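Local structure of succinyl-CoA ligase (ADP-forming) subunit alpha (Methanosaeta concilii, 6HXI) at residues 206-211 / 236-241; 198-203 / 213-218; 7-12 / 143-148. The protein is a two-part alpha subunit of the succinyl-CoA ligase family that binds coenzyme A and joins a CoA-ligase region to a citrate synthase-like C-terminal region. All blocks are in the same frame, centred on the assembly; numbering follows the deposited sequence.

Contact 1: 206-211 / 236-241; sequences RYPGSN and GEDEYM
G236 opens the loop that leads into helix 239-247, and its positive phi (73°) suits glycine. The guanidinium of R206 comes obliquely to its backbone, with R206 NH2 3.6 Å from G236 N. Both are donors and so do not bond to each other; each bonds instead to E285 OE2, while R206 NH1 is taken by the carbonyl of K279. R206 gets there with CG anti to its backbone N and a bend at chi3, so that a long side chain spans the gap between the loops.

Two residues on, D238 points across to N211. D238 has CG anti to the backbone N, which carries OD2 to a bond from N211 ND2 of 2.8 Å, nearly straight at 166°. The oxygen lies in the plane of the N211 amide, so the N-H is well aimed, but the amide nitrogen meets OD2 from above the carboxylate plane, and the two flat groups are markedly twisted against each other. N211 CB, 3.3 Å from D238 OD2, lies alongside the same oxygen. Acid and amide suit this buried place because the amide N-H and the carboxylate oxygen satisfy each other. Y126 of the neighbouring citrate lyase chain packs on both.

In the first turn of the helix, M241 crosses N211 at about a right angle. Its SD comes 3.8 Å from N211 CG and its CE 3.9 Å from N211 CB, a flexible thioether fitted against the root of the amide.

Both segments follow parallel strands, 196-201 and 227-233, and lead into helices. The arrangement is that of neighbouring strand-to-helix loops at the carboxyl edge of the flavodoxin-like alpha/beta CoA-ligase domain.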
loop_
_atom_site.group_PDB
_atom_site.type_symbol
_atom_site.label_atom_id
_atom_site.label_comp_id
_atom_site.label_asym_id
_atom_site.label_seq_id
_atom_site.Cartn_x
_atom_site.Cartn_y
_atom_site.Cartn_z
ATOM N N ARG B 206 55.468 -12.884 -21.826
ATOM C CA ARG B 206 56.488 -13.508 -22.680
ATOM C C ARG B 206 56.071 -13.578 -24.175
ATOM O O ARG B 206 56.931 -13.461 -25.050
ATOM C CB ARG B 206 56.870 -14.911 -22.155
ATOM C CG ARG B 206 58.222 -15.377 -22.693
ATOM C CD ARG B 206 58.811 -16.585 -21.976
ATOM N NE ARG B 206 59.343 -16.261 -20.653
ATOM C CZ ARG B 206 60.611 -15.962 -20.416
ATOM N NH1 ARG B 206 61.014 -15.689 -19.184
ATOM N NH2 ARG B 206 61.490 -15.934 -21.410
ATOM N N TYR B 207 54.766 -13.765 -24.449
ATOM C CA TYR B 207 54.228 -13.894 -25.803
ATOM C C TYR B 207 53.171 -12.832 -26.017
ATOM O O TYR B 207 52.007 -13.064 -25.698
ATOM C CB TYR B 207 53.692 -15.323 -26.038
ATOM C CG TYR B 207 54.765 -16.370 -25.847
ATOM C CD1 TYR B 207 55.626 -16.716 -26.890
ATOM C CD2 TYR B 207 54.974 -16.965 -24.604
ATOM C CE1 TYR B 207 56.656 -17.643 -26.704
ATOM C CE2 TYR B 207 56.001 -17.892 -24.407
ATOM C CZ TYR B 207 56.836 -18.228 -25.462
ATOM O OH TYR B 207 57.850 -19.123 -25.261
ATOM N N PRO B 208 53.538 -11.610 -26.462
ATOM C CA PRO B 208 52.502 -10.567 -26.591
ATOM C C PRO B 208 51.669 -10.720 -27.864
ATOM O O PRO B 208 52.036 -11.492 -28.744
ATOM C CB PRO B 208 53.315 -9.275 -26.580
ATOM C CG PRO B 208 54.661 -9.685 -27.223
ATOM C CD PRO B 208 54.878 -11.119 -26.880
ATOM N N GLY B 209 50.556 -9.985 -27.948
ATOM C CA GLY B 209 49.681 -9.977 -29.115
ATOM C C GLY B 209 50.376 -9.326 -30.290
ATOM O O GLY B 209 50.190 -9.736 -31.441
ATOM N N SER B 210 51.218 -8.317 -29.987
ATOM C CA SER B 210 52.038 -7.587 -30.946
ATOM C C SER B 210 53.369 -7.275 -30.272
ATOM O O SER B 210 53.406 -6.949 -29.079
ATOM C CB SER B 210 51.355 -6.293 -31.384
ATOM O OG SER B 210 50.995 -5.479 -30.279
ATOM N N ASN B 211 54.458 -7.432 -31.017
ATOM C CA ASN B 211 55.807 -7.182 -30.541
ATOM C C ASN B 211 56.117 -5.703 -30.680
ATOM O O ASN B 211 55.390 -4.987 -31.372
ATOM C CB ASN B 211 56.806 -8.053 -31.329
ATOM C CG ASN B 211 56.690 -9.517 -30.939
ATOM O OD1 ASN B 211 56.046 -10.317 -31.624
ATOM N ND2 ASN B 211 57.202 -9.867 -29.753
ATOM N N GLY B 236 63.131 -13.028 -22.710
ATOM C CA GLY B 236 62.625 -13.106 -24.077
ATOM C C GLY B 236 63.541 -12.433 -25.079
ATOM O O GLY B 236 64.515 -11.780 -24.690
ATOM N N GLU B 237 63.217 -12.560 -26.374
ATOM C CA GLU B 237 64.075 -12.037 -27.452
ATOM C C GLU B 237 63.425 -10.974 -28.345
ATOM O O GLU B 237 63.874 -10.786 -29.484
ATOM C CB GLU B 237 64.589 -13.205 -28.314
ATOM C CG GLU B 237 65.728 -13.984 -27.699
ATOM C CD GLU B 237 66.254 -15.063 -28.625
ATOM O OE1 GLU B 237 66.993 -14.719 -29.576
ATOM O OE2 GLU B 237 65.883 -16.244 -28.434
ATOM N N ASP B 238 62.376 -10.297 -27.842
ATOM C CA ASP B 238 61.624 -9.274 -28.572
ATOM C C ASP B 238 62.517 -8.140 -29.098
ATOM O O ASP B 238 62.436 -7.804 -30.275
ATOM C CB ASP B 238 60.470 -8.734 -27.691
ATOM C CG ASP B 238 59.680 -7.531 -28.229
ATOM O OD1 ASP B 238 60.247 -6.423 -28.289
ATOM O OD2 ASP B 238 58.463 -7.681 -28.480
ATOM N N GLU B 239 63.370 -7.570 -28.234
ATOM C CA GLU B 239 64.262 -6.437 -28.547
ATOM C C GLU B 239 65.280 -6.772 -29.652
ATOM O O GLU B 239 65.733 -5.871 -30.359
ATOM C CB GLU B 239 64.950 -5.892 -27.280
ATOM C CG GLU B 239 63.996 -5.312 -26.246
ATOM C CD GLU B 239 63.346 -6.272 -25.260
ATOM O OE1 GLU B 239 63.316 -7.499 -25.510
ATOM O OE2 GLU B 239 62.848 -5.783 -24.223
ATOM N N TYR B 240 65.570 -8.072 -29.843
ATOM C CA TYR B 240 66.458 -8.553 -30.899
ATOM C C TYR B 240 65.805 -8.451 -32.284
ATOM O O TYR B 240 66.512 -8.519 -33.283
ATOM C CB TYR B 240 67.002 -9.961 -30.591
ATOM C CG TYR B 240 67.979 -9.938 -29.438
ATOM C CD1 TYR B 240 69.289 -9.499 -29.618
ATOM C CD2 TYR B 240 67.581 -10.302 -28.152
ATOM C CE1 TYR B 240 70.181 -9.428 -28.549
ATOM C CE2 TYR B 240 68.471 -10.252 -27.080
ATOM C CZ TYR B 240 69.765 -9.800 -27.282
ATOM O OH TYR B 240 70.640 -9.740 -26.231
ATOM N N MET B 241 64.471 -8.241 -32.346
ATOM C CA MET B 241 63.773 -8.031 -33.619
ATOM C C MET B 241 64.087 -6.609 -34.076
ATOM O O MET B 241 64.296 -6.378 -35.271
ATOM C CB MET B 241 62.249 -8.214 -33.484
ATOM C CG MET B 241 61.811 -9.651 -33.270
ATOM S SD MET B 241 60.118 -9.791 -32.621
ATOM C CE MET B 241 59.170 -9.355 -34.112
#

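Contact 2: 198-203 / 213-218; sequences EGVAIG and LDHILR
H215, R218 and V200 pack helix 213-218 against strand 198-201, the two axes 9.9 Å apart at closest and nearly antiparallel at 171°. The imidazole of H215 lies over the strand with one face on V200: CG1 is 3.9 Å from the centre of the H215 ring and only 7° off its normal, a CH-pi contact. The branched valine fits because its two methyls do separate work, CG1 under the imidazole and CG2 at the edge of the R218 guanidinium. I202 CG2 adds a flank to the same ring, 3.6 Å from H215 CD2.

Both ring nitrogens are used. R218 NH2 donates to H215 ND1 at 3.2 Å, close to both flat groups' planes, while NE2 bonds to S210 OG. With ND1 an acceptor, the ring is probably neutral with its proton on NE2.

R218, one helical turn after H215, bends at chi3 to lay its guanidinium beside the imidazole and end-on to E198. NH1 and NH2 both reach the single oxygen E198 OE1, each at 2.8 Å. Sharing one acceptor bends the bonds, to 145° at NH1. E198 OE1 accepts from R218 NH1 through its syn lone pair, whereas NH2 meets that oxygen from above the carboxylate plane. E198, extended beyond CG, has just the length to meet the arginine, and its OE2 is bonded to T145. R218 NH1 also bonds to the carbonyl of Y6, so this buried salt bridge is well supplied with polar partners.

After strand 196-201, helix 212-221 returns antiparallel to it, and strand 227-233 follows parallel to the first with 172-176 between them. This is the helix-on-strand packing of a beta-alpha-beta crossover in a flavodoxin-like CoA-ligase domain.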
loop_
_atom_site.group_PDB
_atom_site.type_symbol
_atom_site.label_atom_id
_atom_site.label_comp_id
_atom_site.label_asym_id
_atom_site.label_seq_id
_atom_site.Cartn_x
_atom_site.Cartn_y
_atom_site.Cartn_z
ATOM N N GLU B 198 52.481 9.342 -30.563
ATOM C CA GLU B 198 51.814 8.103 -30.183
ATOM C C GLU B 198 52.686 7.310 -29.199
ATOM O O GLU B 198 53.917 7.352 -29.280
ATOM C CB GLU B 198 51.563 7.272 -31.455
ATOM C CG GLU B 198 50.568 6.147 -31.297
ATOM C CD GLU B 198 50.201 5.488 -32.608
ATOM O OE1 GLU B 198 50.941 4.574 -33.034
ATOM O OE2 GLU B 198 49.180 5.888 -33.216
ATOM N N GLY B 199 52.041 6.573 -28.313
ATOM C CA GLY B 199 52.706 5.717 -27.335
ATOM C C GLY B 199 51.966 4.408 -27.144
ATOM O O GLY B 199 50.740 4.417 -27.060
ATOM N N VAL B 200 52.684 3.275 -27.088
ATOM C CA VAL B 200 52.049 1.955 -26.916
ATOM C C VAL B 200 52.810 1.108 -25.886
ATOM O O VAL B 200 54.041 1.075 -25.919
ATOM C CB VAL B 200 51.894 1.173 -28.277
ATOM C CG1 VAL B 200 51.411 -0.266 -28.062
ATOM C CG2 VAL B 200 50.966 1.896 -29.252
ATOM N N ALA B 201 52.078 0.421 -24.981
ATOM C CA ALA B 201 52.698 -0.524 -24.074
ATOM C C ALA B 201 52.241 -1.919 -24.580
ATOM O O ALA B 201 51.034 -2.166 -24.697
ATOM C CB ALA B 201 52.253 -0.283 -22.645
ATOM N N ILE B 202 53.182 -2.792 -24.952
ATOM C CA ILE B 202 52.808 -4.113 -25.486
ATOM C C ILE B 202 52.456 -5.145 -24.379
ATOM O O ILE B 202 51.996 -6.247 -24.697
ATOM C CB ILE B 202 53.861 -4.673 -26.484
ATOM C CG1 ILE B 202 55.244 -4.881 -25.818
ATOM C CG2 ILE B 202 53.954 -3.796 -27.730
ATOM C CD1 ILE B 202 56.048 -6.093 -26.375
ATOM N N GLY B 203 52.657 -4.764 -23.110
ATOM C CA GLY B 203 52.435 -5.625 -21.952
ATOM C C GLY B 203 53.726 -6.322 -21.581
ATOM O O GLY B 203 54.690 -6.292 -22.352
ATOM N N LEU B 213 58.509 -4.256 -32.304
ATOM C CA LEU B 213 58.873 -3.956 -33.699
ATOM C C LEU B 213 57.676 -3.641 -34.580
ATOM O O LEU B 213 57.791 -2.753 -35.417
ATOM C CB LEU B 213 59.760 -5.042 -34.345
ATOM C CG LEU B 213 60.286 -4.731 -35.771
ATOM C CD1 LEU B 213 61.198 -3.485 -35.791
ATOM C CD2 LEU B 213 60.961 -5.941 -36.388
ATOM N N ASP B 214 56.524 -4.323 -34.378
ATOM C CA ASP B 214 55.295 -4.080 -35.148
ATOM C C ASP B 214 54.967 -2.582 -35.115
ATOM O O ASP B 214 54.837 -1.956 -36.181
ATOM C CB ASP B 214 54.114 -4.908 -34.585
ATOM C CG ASP B 214 54.342 -6.410 -34.479
ATOM O OD1 ASP B 214 55.469 -6.869 -34.785
ATOM O OD2 ASP B 214 53.394 -7.128 -34.078
ATOM N N HIS B 215 54.926 -2.006 -33.876
ATOM C CA HIS B 215 54.661 -0.599 -33.613
ATOM C C HIS B 215 55.794 0.285 -34.079
ATOM O O HIS B 215 55.495 1.301 -34.688
ATOM C CB HIS B 215 54.284 -0.355 -32.150
ATOM C CG HIS B 215 53.181 -1.271 -31.690
ATOM N ND1 HIS B 215 51.867 -1.064 -32.068
ATOM C CD2 HIS B 215 53.250 -2.412 -30.971
ATOM C CE1 HIS B 215 51.174 -2.067 -31.555
ATOM N NE2 HIS B 215 51.958 -2.900 -30.877
ATOM N N ILE B 216 57.082 -0.119 -33.876
ATOM C CA ILE B 216 58.249 0.660 -34.325
ATOM C C ILE B 216 58.229 0.838 -35.853
ATOM O O ILE B 216 58.535 1.935 -36.351
ATOM C CB ILE B 216 59.609 0.113 -33.786
ATOM C CG1 ILE B 216 59.709 0.331 -32.262
ATOM C CG2 ILE B 216 60.809 0.778 -34.505
ATOM C CD1 ILE B 216 60.909 -0.308 -31.542
ATOM N N LEU B 217 57.821 -0.227 -36.584
ATOM C CA LEU B 217 57.717 -0.209 -38.050
ATOM C C LEU B 217 56.627 0.728 -38.534
ATOM O O LEU B 217 56.799 1.343 -39.577
ATOM C CB LEU B 217 57.550 -1.613 -38.655
ATOM C CG LEU B 217 58.759 -2.531 -38.585
ATOM C CD1 LEU B 217 58.440 -3.881 -39.196
ATOM C CD2 LEU B 217 59.972 -1.914 -39.263
ATOM N N ARG B 218 55.528 0.864 -37.768
ATOM C CA ARG B 218 54.457 1.805 -38.083
ATOM C C ARG B 218 54.971 3.242 -37.899
ATOM O O ARG B 218 54.626 4.106 -38.699
ATOM C CB ARG B 218 53.245 1.607 -37.177
ATOM C CG ARG B 218 52.373 0.399 -37.470
ATOM C CD ARG B 218 51.064 0.454 -36.692
ATOM N NE ARG B 218 51.254 0.614 -35.245
ATOM C CZ ARG B 218 51.143 1.764 -34.588
ATOM N NH1 ARG B 218 50.869 2.885 -35.241
ATOM N NH2 ARG B 218 51.340 1.810 -33.280
#

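Contact 3: 7-12 / 143-148; sequences VLFDIN and GMTAGA
T145 and A148 meet the loop 7-12 at its backbone more than at its side chains. T145 OG1 stands 3.1 Å from the carbonyl oxygen F9 O and also approaches the edge of the phenyl ring, 3.6 Å from F9 CD2. The hydroxyl has a stronger polar partner in E198 OE2, so it lies between a carbonyl and a carboxylate. Threonine, with OG1 beside its own backbone N and CG2 beside the carbonyl carbon, suits the place because its branching puts both against F9 O, T145 CG2 at 3.6 Å from that oxygen.

A148 lays its CB against the peptide that joins D10 to I11, at 3.5 Å from D10 C. A side chain of one carbon allows the two backbones to draw this close, the CA atoms of I11 and A148 being 4.2 Å apart. Beyond it, I11 CD1 reaches over to the carbonyl oxygen G147 O at 3.3 Å. G147 turns the chain with a positive phi of 74°, and A148 N bonds back to T145 O at 3.0 Å; the bond closes the turn 145-148 that brings A148 to the loop.

Farther out, the loop is shaped by its own bonds. D10 OD1 takes the N-H of N12 at 2.8 Å in an Asx turn, fixing the bend through I11. L8 CB sits over the centre of one face of the F9 ring, and F149 meets that ring too. L8 leans on strands 108-111 and 134-136 of the seven-stranded sheet, whereas M144 bonds through its backbone to G199 in the six-stranded one, so the loop bridges two sheets.

Chemically, the join rests on close packing of backbone and apolar groups, I11 CB against A148 CB among them, with one hydroxyl. The nearby carboxylate oxygen E198 OE2 would probably make T145 OG1 more polarised.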
loop_
_atom_site.group_PDB
_atom_site.type_symbol
_atom_site.label_atom_id
_atom_site.label_comp_id
_atom_site.label_asym_id
_atom_site.label_seq_id
_atom_site.Cartn_x
_atom_site.Cartn_y
_atom_site.Cartn_z
ATOM N N VAL B 7 48.726 4.087 -39.334
ATOM C CA VAL B 7 47.879 4.756 -38.337
ATOM C C VAL B 7 47.098 3.709 -37.515
ATOM O O VAL B 7 46.328 2.916 -38.077
ATOM C CB VAL B 7 46.923 5.818 -38.952
ATOM C CG1 VAL B 7 46.060 6.467 -37.880
ATOM C CG2 VAL B 7 47.689 6.882 -39.723
ATOM N N LEU B 8 47.274 3.719 -36.186
ATOM C CA LEU B 8 46.500 2.798 -35.357
ATOM C C LEU B 8 45.205 3.508 -35.006
ATOM O O LEU B 8 44.128 3.019 -35.357
ATOM C CB LEU B 8 47.281 2.389 -34.110
ATOM C CG LEU B 8 47.170 0.931 -33.644
ATOM C CD1 LEU B 8 47.788 -0.037 -34.650
ATOM C CD2 LEU B 8 47.886 0.760 -32.325
ATOM N N PHE B 9 45.318 4.715 -34.400
ATOM C CA PHE B 9 44.182 5.551 -34.004
ATOM C C PHE B 9 44.345 6.954 -34.440
ATOM O O PHE B 9 45.444 7.498 -34.385
ATOM C CB PHE B 9 44.003 5.617 -32.489
ATOM C CG PHE B 9 44.355 4.377 -31.737
ATOM C CD1 PHE B 9 43.575 3.236 -31.850
ATOM C CD2 PHE B 9 45.442 4.356 -30.877
ATOM C CE1 PHE B 9 43.899 2.077 -31.146
ATOM C CE2 PHE B 9 45.770 3.197 -30.171
ATOM C CZ PHE B 9 45.002 2.060 -30.323
ATOM N N ASP B 10 43.228 7.586 -34.750
ATOM C CA ASP B 10 43.184 8.996 -35.090
ATOM C C ASP B 10 42.013 9.655 -34.363
ATOM O O ASP B 10 41.355 9.032 -33.514
ATOM C CB ASP B 10 43.151 9.221 -36.620
ATOM C CG ASP B 10 42.062 8.490 -37.392
ATOM O OD1 ASP B 10 40.883 8.512 -36.942
ATOM O OD2 ASP B 10 42.366 7.970 -38.498
ATOM N N ILE B 11 41.761 10.918 -34.703
ATOM C CA ILE B 11 40.718 11.733 -34.127
ATOM C C ILE B 11 39.322 11.249 -34.572
ATOM O O ILE B 11 38.334 11.686 -34.001
ATOM C CB ILE B 11 41.027 13.228 -34.428
ATOM C CG1 ILE B 11 40.340 14.151 -33.401
ATOM C CG2 ILE B 11 40.721 13.615 -35.878
ATOM C CD1 ILE B 11 41.165 15.356 -32.907
ATOM N N ASN B 12 39.246 10.334 -35.563
ATOM C CA ASN B 12 37.966 9.780 -36.030
ATOM C C ASN B 12 37.723 8.334 -35.550
ATOM O O ASN B 12 36.679 7.748 -35.864
ATOM C CB ASN B 12 37.820 9.898 -37.548
ATOM C CG ASN B 12 37.889 11.318 -38.051
ATOM O OD1 ASN B 12 37.026 12.152 -37.753
ATOM N ND2 ASN B 12 38.939 11.623 -38.805
ATOM N N GLY B 143 47.666 2.224 -24.719
ATOM C CA GLY B 143 48.455 3.225 -25.411
ATOM C C GLY B 143 47.564 4.372 -25.839
ATOM O O GLY B 143 46.390 4.439 -25.446
ATOM N N MET B 144 48.124 5.309 -26.597
ATOM C CA MET B 144 47.383 6.480 -27.049
ATOM C C MET B 144 48.052 7.228 -28.173
ATOM O O MET B 144 49.260 7.137 -28.328
ATOM C CB MET B 144 47.059 7.443 -25.875
ATOM C CG MET B 144 48.245 8.058 -25.157
ATOM S SD MET B 144 47.906 9.775 -24.613
ATOM C CE MET B 144 46.489 9.563 -23.556
ATOM N N THR B 145 47.254 7.967 -28.949
ATOM C CA THR B 145 47.686 8.915 -29.977
ATOM C C THR B 145 47.343 10.257 -29.323
ATOM O O THR B 145 46.163 10.519 -29.034
ATOM C CB THR B 145 46.967 8.718 -31.332
ATOM O OG1 THR B 145 47.187 7.390 -31.813
ATOM C CG2 THR B 145 47.444 9.715 -32.388
ATOM N N ALA B 146 48.363 11.067 -29.016
ATOM C CA ALA B 146 48.195 12.361 -28.381
ATOM C C ALA B 146 47.290 13.280 -29.199
ATOM O O ALA B 146 47.433 13.381 -30.409
ATOM C CB ALA B 146 49.537 13.003 -28.147
ATOM N N GLY B 147 46.306 13.853 -28.537
ATOM C CA GLY B 147 45.313 14.716 -29.153
ATOM C C GLY B 147 44.269 14.016 -29.997
ATOM O O GLY B 147 43.470 14.700 -30.635
ATOM N N ALA B 148 44.227 12.665 -30.004
ATOM C CA ALA B 148 43.288 11.918 -30.850
ATOM C C ALA B 148 42.481 10.802 -30.155
ATOM O O ALA B 148 41.257 10.800 -30.260
ATOM C CB ALA B 148 44.018 11.349 -32.051
#

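In the fold
Contact 2 is the middle of the three. Its centre is 11 Å from contact 1, whose 206-211 lies between its two segments in sequence, and 13 Å from contact 3. Contact 1 adjoins it where I202 CD1 packs 3.6 Å from D238 OD2. Contact 3 joins through the sheet, G199 O lying 2.8 Å from M144 N across neighbouring strands. Contacts 1 and 3 do not touch; their nearest atoms are about 7 Å apart. Bound coenzyme A is about 10 Å from the side chain of I202 and about 12 Å from that of P208. A201 O bonds to T140, a residue lining its pocket, so contact 2 is tied to the pocket wall through A201, while neither contact 1 nor contact 2 includes a pocket residue.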